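Local coordinates for dihydroxyacetone kinase (Citrobacter freundii, PDB 1UN8), which catalyses the ATP-dependent phosphorylation of dihydroxyacetone to dihydroxyacetone phosphate, a step in glycerol fermentation, and works as a homodimer, at residues Ala52-Gly57 with Thr93-Val98; Lys71-Ala76 with Val158-Gly163. All coordinates share one frame; numbering follows the deposited sequence.

Interaction 1 (Ala52-Gly57 with Thr93-Val98); sequences AVISGG and TAIQAV
Ile54 reaches out from strand 52-57 and sets its CD1 methyl among three residues of the last turn of helix 88-98: Ala94, Ile95 and Val98. The strand and helix segments run nearly antiparallel, at 158°, with 9.6 Å between their axes. All the contacts between side chains are apolar. Ile54 holds CG1 beside its backbone N (chi1 -76°) and extends from there (chi2 170°), which carries CD1 to the helix. CD1 meets Ile95 CD1 tip to tip at 3.3 Å, shorter than methyls normally approach, so the exact spacing is doubtful; the two chains cross at about a right angle. It also packs against Val98 CG2 at 3.8 Å and Ala94 CB at 4.0 Å; the short methyl of Ala94 leaves room for the longer chain. At the N-terminal end of the strand segment, Ala52 CB lies 4.1 Å from the same methyl, Val98 CG2. Two backbone oxygens join as van der Waals neighbours: Val98 O is 3.7 Å from Ala52 CB, and Ala94 O is likewise close to Ile54 CD1. Leu106 of strand 104-109 touches both Ile54 and Ile95 and extends the apolar patch. No hydrogen bond joins the two segments, so this part of the helix-sheet interface rests on shape and buried hydrocarbon.

Interaction 2 (Lys71-Ala76 with Val158-Gly163); sequences KGMLTA and VHKIAG
Met73 and Leu74 lie against the 158-163 segment of helix 155-167 where Gly163 lets the backbones approach, Met73 CA standing 4.0 Å from Gly163 CA. A side chain at Gly163 would collide with the Gly72 carbonyl and Met73 CA, so glycine suits the place. Its CA instead makes a CA-H...O contact of 3.2 Å with Gly72 O. Met73 bends at chi3 (94°), bringing CE to 3.6 Å from His159 CB, while its SD lies 3.9 Å from Lys160 CD. Leu74 lays CD1 over the centre of one face of the His159 imidazole, a CH-pi contact, with Leu74 CD2 above the same face, out toward the His159 CD2-NE2 bond. A water bridges the segments, donating to Gly72 O at 2.6 Å and to Lys160 O and accepting from Lys160 NZ. The Lys160 ammonium also binds the carbonyls of Ala317 and Thr320 and makes a cation-pi contact with Trp327. A hydrogen bond between His159 NE2 and His65 ND1 fixes the ring. Close packing of a loop leading into a sheet strand on a flanking helix, with glycine at the point of nearest backbone approach, belongs here to the alpha/beta DhaK domain; His159 is about 7 Å, between side chains, from the substrate-binding Lys109.

How the interactions relate
Both contacts are buried in the same domain, and strand 52-59 lies between helix 88-98 and helix 155-167. Ile54 and Ala52 turn to helix 88-98 in interaction 1, whereas Val53 and Ser55 project from the strand's other face toward helix 155-167, the helix of interaction 2. Loop 71-76 runs on into strand 76-80, the neighbour of 52-59 in the sheet, and the two are joined by probable hydrogen bonds, Val53 O to Thr75 N at 2.8 Å and Ser55 N to Ala76 O at 3.2 Å. Interaction 1 is plain aliphatic sheet-helix packing, whereas interaction 2 mixes close backbone approach, an imidazole face and a bridging water. His159 comes closer to Lys109 than Ile54 does, while strand 52-57 leads directly into the substrate-binding Gly58.

Interaction 1 (Ala52-Gly57 with Thr93-Val98)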
ATOM      1  N   ALA A  52     -13.888  -2.720 -28.229  1.00 50.02           N
ATOM      2  CA  ALA A  52     -12.688  -2.721 -27.414  1.00 49.64           C
ATOM      3  C   ALA A  52     -12.578  -1.424 -26.606  1.00 49.12           C
ATOM      4  O   ALA A  52     -12.847  -0.332 -27.117  1.00 48.76           O
ATOM      5  CB  ALA A  52     -11.458  -2.886 -28.309  1.00 48.87           C
ATOM      6  N   VAL A  53     -12.197  -1.549 -25.340  1.00 47.54           N
ATOM      7  CA  VAL A  53     -12.011  -0.387 -24.478  1.00 44.70           C
ATOM      8  C   VAL A  53     -10.526  -0.332 -24.103  1.00 44.02           C
ATOM      9  O   VAL A  53     -10.075  -1.065 -23.213  1.00 42.39           O
ATOM     10  CB  VAL A  53     -12.855  -0.502 -23.189  1.00 44.90           C
ATOM     11  CG1 VAL A  53     -12.689   0.737 -22.326  1.00 43.31           C
ATOM     12  CG2 VAL A  53     -14.324  -0.710 -23.537  1.00 42.64           C
ATOM     13  N   ILE A  54      -9.764   0.533 -24.757  1.00 43.16           N
ATOM     14  CA  ILE A  54      -8.319   0.650 -24.513  1.00 41.47           C
ATOM     15  C   ILE A  54      -7.993   1.842 -23.611  1.00 42.02           C
ATOM     16  O   ILE A  54      -8.657   2.890 -23.683  1.00 41.93           O
ATOM     17  CB  ILE A  54      -7.536   0.820 -25.829  1.00 41.64           C
ATOM     18  CG1 ILE A  54      -7.437  -0.516 -26.566  1.00 41.65           C
ATOM     19  CG2 ILE A  54      -6.153   1.391 -25.554  1.00 41.32           C
ATOM     20  CD1 ILE A  54      -6.897  -0.398 -27.974  1.00 20.00           C
ATOM     21  N   SER A  55      -6.979   1.677 -22.771  1.00 42.15           N
ATOM     22  CA  SER A  55      -6.546   2.761 -21.909  1.00 42.04           C
ATOM     23  C   SER A  55      -5.031   2.718 -21.755  1.00 41.96           C
ATOM     24  O   SER A  55      -4.330   2.046 -22.519  1.00 40.93           O
ATOM     25  CB  SER A  55      -7.209   2.666 -20.539  1.00 42.55           C
ATOM     26  OG  SER A  55      -7.044   3.872 -19.813  1.00 41.87           O
ATOM     27  N   GLY A  56      -4.530   3.433 -20.751  1.00 41.67           N
ATOM     28  CA  GLY A  56      -3.097   3.458 -20.532  1.00 39.75           C
ATOM     29  C   GLY A  56      -2.587   4.838 -20.179  1.00 39.83           C
ATOM     30  O   GLY A  56      -3.315   5.659 -19.602  1.00 39.24           O
ATOM     31  N   GLY A  57      -1.325   5.081 -20.516  1.00 38.35           N
ATOM     32  CA  GLY A  57      -0.690   6.345 -20.204  1.00 38.23           C
ATOM     33  C   GLY A  57       0.624   6.038 -19.507  1.00 39.14           C
ATOM     34  O   GLY A  57       1.066   4.884 -19.494  1.00 37.05           O
ATOM     35  N   THR A  93      -0.593   0.291 -32.358  1.00 50.02           N
ATOM     36  CA  THR A  93      -0.379  -1.142 -32.280  1.00 49.53           C
ATOM     37  C   THR A  93      -1.448  -1.832 -31.453  1.00 51.35           C
ATOM     38  O   THR A  93      -1.912  -2.916 -31.810  1.00 53.22           O
ATOM     39  CB  THR A  93       0.988  -1.446 -31.678  1.00 49.39           C
ATOM     40  OG1 THR A  93       2.002  -0.894 -32.522  1.00 48.37           O
ATOM     41  CG2 THR A  93       1.197  -2.939 -31.541  1.00 48.93           C
ATOM     42  N   ALA A  94      -1.842  -1.218 -30.346  1.00 52.31           N
ATOM     43  CA  ALA A  94      -2.875  -1.811 -29.499  1.00 52.78           C
ATOM     44  C   ALA A  94      -4.235  -1.812 -30.195  1.00 53.26           C
ATOM     45  O   ALA A  94      -4.977  -2.783 -30.124  1.00 53.04           O
ATOM     46  CB  ALA A  94      -2.965  -1.048 -28.185  1.00 53.16           C
ATOM     47  N   ILE A  95      -4.556  -0.708 -30.858  1.00 54.23           N
ATOM     48  CA  ILE A  95      -5.829  -0.566 -31.557  1.00 54.86           C
ATOM     49  C   ILE A  95      -5.968  -1.679 -32.597  1.00 55.30           C
ATOM     50  O   ILE A  95      -6.945  -2.432 -32.593  1.00 54.64           O
ATOM     51  CB  ILE A  95      -5.926   0.830 -32.264  1.00 56.24           C
ATOM     52  CG1 ILE A  95      -6.352   1.915 -31.265  1.00 55.80           C
ATOM     53  CG2 ILE A  95      -6.947   0.771 -33.402  1.00 55.51           C
ATOM     54  CD1 ILE A  95      -5.616   1.868 -29.948  1.00 60.93           C
ATOM     55  N   GLN A  96      -4.977  -1.777 -33.478  1.00 55.86           N
ATOM     56  CA  GLN A  96      -4.961  -2.785 -34.530  1.00 56.26           C
ATOM     57  C   GLN A  96      -4.951  -4.203 -33.972  1.00 56.98           C
ATOM     58  O   GLN A  96      -5.468  -5.131 -34.600  1.00 59.05           O
ATOM     59  CB  GLN A  96      -3.718  -2.625 -35.392  1.00 56.81           C
ATOM     60  CG  GLN A  96      -3.603  -1.305 -36.096  1.00 58.32           C
ATOM     61  CD  GLN A  96      -2.867  -1.455 -37.407  1.00 59.75           C
ATOM     62  OE1 GLN A  96      -3.417  -1.987 -38.377  1.00 61.13           O
ATOM     63  NE2 GLN A  96      -1.614  -1.009 -37.442  1.00 59.67           N
ATOM     64  N   ALA A  97      -4.359  -4.370 -32.800  1.00 55.21           N
ATOM     65  CA  ALA A  97      -4.248  -5.685 -32.206  1.00 53.94           C
ATOM     66  C   ALA A  97      -5.505  -6.260 -31.578  1.00 54.09           C
ATOM     67  O   ALA A  97      -5.670  -7.477 -31.535  1.00 54.87           O
ATOM     68  CB  ALA A  97      -3.139  -5.673 -31.186  1.00 53.46           C
ATOM     69  N   VAL A  98      -6.401  -5.402 -31.101  1.00 54.16           N
ATOM     70  CA  VAL A  98      -7.592  -5.888 -30.420  1.00 53.38           C
ATOM     71  C   VAL A  98      -8.905  -5.318 -30.910  1.00 54.70           C
ATOM     72  O   VAL A  98      -9.960  -5.608 -30.334  1.00 52.81           O
ATOM     73  CB  VAL A  98      -7.505  -5.585 -28.901  1.00 53.91           C
ATOM     74  CG1 VAL A  98      -6.236  -6.170 -28.330  1.00 52.15           C
ATOM     75  CG2 VAL A  98      -7.541  -4.076 -28.662  1.00 53.02           C
TER

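Interaction 2 (Lys71-Ala76 with Val158-Gly163)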
ATOM      1  N   LYS A  71     -12.454  -9.141 -18.552  1.00 53.70           N
ATOM      2  CA  LYS A  71     -13.892  -9.187 -18.776  1.00 53.97           C
ATOM      3  C   LYS A  71     -14.642  -8.177 -17.906  1.00 53.39           C
ATOM      4  O   LYS A  71     -14.512  -8.177 -16.681  1.00 53.22           O
ATOM      5  CB  LYS A  71     -14.383 -10.608 -18.500  1.00 56.54           C
ATOM      6  CG  LYS A  71     -15.844 -10.859 -18.810  1.00 60.04           C
ATOM      7  CD  LYS A  71     -16.218 -12.292 -18.459  1.00 62.76           C
ATOM      8  CE  LYS A  71     -17.676 -12.581 -18.765  1.00 63.96           C
ATOM      9  NZ  LYS A  71     -18.037 -13.957 -18.324  1.00 66.00           N
ATOM     10  N   GLY A  72     -15.416  -7.303 -18.545  1.00 52.87           N
ATOM     11  CA  GLY A  72     -16.172  -6.301 -17.810  1.00 51.85           C
ATOM     12  C   GLY A  72     -15.472  -4.952 -17.707  1.00 52.14           C
ATOM     13  O   GLY A  72     -16.067  -3.973 -17.232  1.00 50.18           O
ATOM     14  N   MET A  73     -14.207  -4.903 -18.136  1.00 50.94           N
ATOM     15  CA  MET A  73     -13.420  -3.674 -18.098  1.00 51.20           C
ATOM     16  C   MET A  73     -12.463  -3.557 -19.276  1.00 51.41           C
ATOM     17  O   MET A  73     -12.768  -4.006 -20.379  1.00 52.73           O
ATOM     18  CB  MET A  73     -12.633  -3.563 -16.781  1.00 49.57           C
ATOM     19  CG  MET A  73     -13.503  -3.252 -15.573  1.00 50.33           C
ATOM     20  SD  MET A  73     -12.609  -2.895 -14.030  1.00 51.63           S
ATOM     21  CE  MET A  73     -12.524  -1.105 -14.107  1.00 50.01           C
ATOM     22  N   LEU A  74     -11.304  -2.955 -19.033  1.00 50.48           N
ATOM     23  CA  LEU A  74     -10.314  -2.734 -20.074  1.00 50.51           C
ATOM     24  C   LEU A  74      -9.977  -3.934 -20.940  1.00 49.86           C
ATOM     25  O   LEU A  74      -9.862  -5.053 -20.447  1.00 49.57           O
ATOM     26  CB  LEU A  74      -9.039  -2.174 -19.443  1.00 51.51           C
ATOM     27  CG  LEU A  74      -8.824  -0.661 -19.587  1.00 52.26           C
ATOM     28  CD1 LEU A  74     -10.142   0.090 -19.476  1.00 51.42           C
ATOM     29  CD2 LEU A  74      -7.831  -0.202 -18.525  1.00 52.32           C
ATOM     30  N   THR A  75      -9.825  -3.684 -22.240  1.00 49.67           N
ATOM     31  CA  THR A  75      -9.482  -4.724 -23.208  1.00 48.95           C
ATOM     32  C   THR A  75      -7.971  -4.801 -23.294  1.00 48.59           C
ATOM     33  O   THR A  75      -7.397  -5.872 -23.438  1.00 51.18           O
ATOM     34  CB  THR A  75     -10.046  -4.403 -24.608  1.00 49.13           C
ATOM     35  OG1 THR A  75     -11.477  -4.470 -24.572  1.00 49.20           O
ATOM     36  CG2 THR A  75      -9.520  -5.386 -25.641  1.00 47.60           C
ATOM     37  N   ALA A  76      -7.328  -3.645 -23.199  1.00 47.89           N
ATOM     38  CA  ALA A  76      -5.878  -3.566 -23.256  1.00 45.55           C
ATOM     39  C   ALA A  76      -5.440  -2.267 -22.599  1.00 44.52           C
ATOM     40  O   ALA A  76      -6.251  -1.367 -22.391  1.00 44.08           O
ATOM     41  CB  ALA A  76      -5.412  -3.606 -24.708  1.00 46.29           C
ATOM     42  N   VAL A 158     -14.746   5.121 -14.708  1.00 42.86           N
ATOM     43  CA  VAL A 158     -15.185   5.292 -16.081  1.00 43.54           C
ATOM     44  C   VAL A 158     -14.934   3.982 -16.826  1.00 45.39           C
ATOM     45  O   VAL A 158     -15.756   3.552 -17.636  1.00 46.48           O
ATOM     46  CB  VAL A 158     -14.438   6.457 -16.770  1.00 42.46           C
ATOM     47  CG1 VAL A 158     -14.800   6.518 -18.242  1.00 41.45           C
ATOM     48  CG2 VAL A 158     -14.817   7.772 -16.102  1.00 41.93           C
ATOM     49  N   HIS A 159     -13.806   3.335 -16.543  1.00 46.16           N
ATOM     50  CA  HIS A 159     -13.501   2.062 -17.192  1.00 46.44           C
ATOM     51  C   HIS A 159     -14.627   1.077 -16.871  1.00 45.35           C
ATOM     52  O   HIS A 159     -15.107   0.359 -17.736  1.00 44.23           O
ATOM     53  CB  HIS A 159     -12.182   1.464 -16.674  1.00 46.37           C
ATOM     54  CG  HIS A 159     -10.950   2.177 -17.141  1.00 46.53           C
ATOM     55  ND1 HIS A 159     -10.969   3.122 -18.144  1.00 47.18           N
ATOM     56  CD2 HIS A 159      -9.650   2.024 -16.792  1.00 45.82           C
ATOM     57  CE1 HIS A 159      -9.732   3.518 -18.395  1.00 46.85           C
ATOM     58  NE2 HIS A 159      -8.914   2.865 -17.590  1.00 45.63           N
ATOM     59  N   LYS A 160     -15.040   1.068 -15.609  1.00 45.91           N
ATOM     60  CA  LYS A 160     -16.077   0.167 -15.126  1.00 47.60           C
ATOM     61  C   LYS A 160     -17.373   0.266 -15.921  1.00 49.08           C
ATOM     62  O   LYS A 160     -17.945  -0.742 -16.334  1.00 49.34           O
ATOM     63  CB  LYS A 160     -16.368   0.455 -13.650  1.00 46.98           C
ATOM     64  CG  LYS A 160     -17.101  -0.667 -12.925  1.00 46.29           C
ATOM     65  CD  LYS A 160     -16.313  -1.977 -13.021  1.00 45.09           C
ATOM     66  CE  LYS A 160     -16.993  -3.093 -12.243  1.00 44.57           C
ATOM     67  NZ  LYS A 160     -18.339  -3.435 -12.786  1.00 44.03           N
ATOM     68  N   ILE A 161     -17.846   1.491 -16.112  1.00 50.53           N
ATOM     69  CA  ILE A 161     -19.075   1.722 -16.856  1.00 51.17           C
ATOM     70  C   ILE A 161     -18.896   1.380 -18.333  1.00 51.22           C
ATOM     71  O   ILE A 161     -19.740   0.701 -18.928  1.00 50.66           O
ATOM     72  CB  ILE A 161     -19.530   3.189 -16.684  1.00 51.45           C
ATOM     73  CG1 ILE A 161     -20.321   3.316 -15.379  1.00 52.23           C
ATOM     74  CG2 ILE A 161     -20.317   3.647 -17.894  1.00 49.19           C
ATOM     75  CD1 ILE A 161     -21.800   3.037 -15.547  1.00 57.85           C
ATOM     76  N   ALA A 162     -17.803   1.846 -18.924  1.00 50.19           N
ATOM     77  CA  ALA A 162     -17.543   1.556 -20.319  1.00 51.59           C
ATOM     78  C   ALA A 162     -17.501   0.042 -20.525  1.00 53.07           C
ATOM     79  O   ALA A 162     -18.082  -0.490 -21.475  1.00 52.98           O
ATOM     80  CB  ALA A 162     -16.220   2.177 -20.735  1.00 51.50           C
ATOM     81  N   GLY A 163     -16.809  -0.645 -19.621  1.00 53.37           N
ATOM     82  CA  GLY A 163     -16.678  -2.085 -19.719  1.00 55.28           C
ATOM     83  C   GLY A 163     -18.004  -2.815 -19.667  1.00 55.78           C
ATOM     84  O   GLY A 163     -18.222  -3.777 -20.404  1.00 56.75           O
TER
HETATM   85  O   HOH W   1     -18.058  -3.505 -15.678  1.00 46.17           O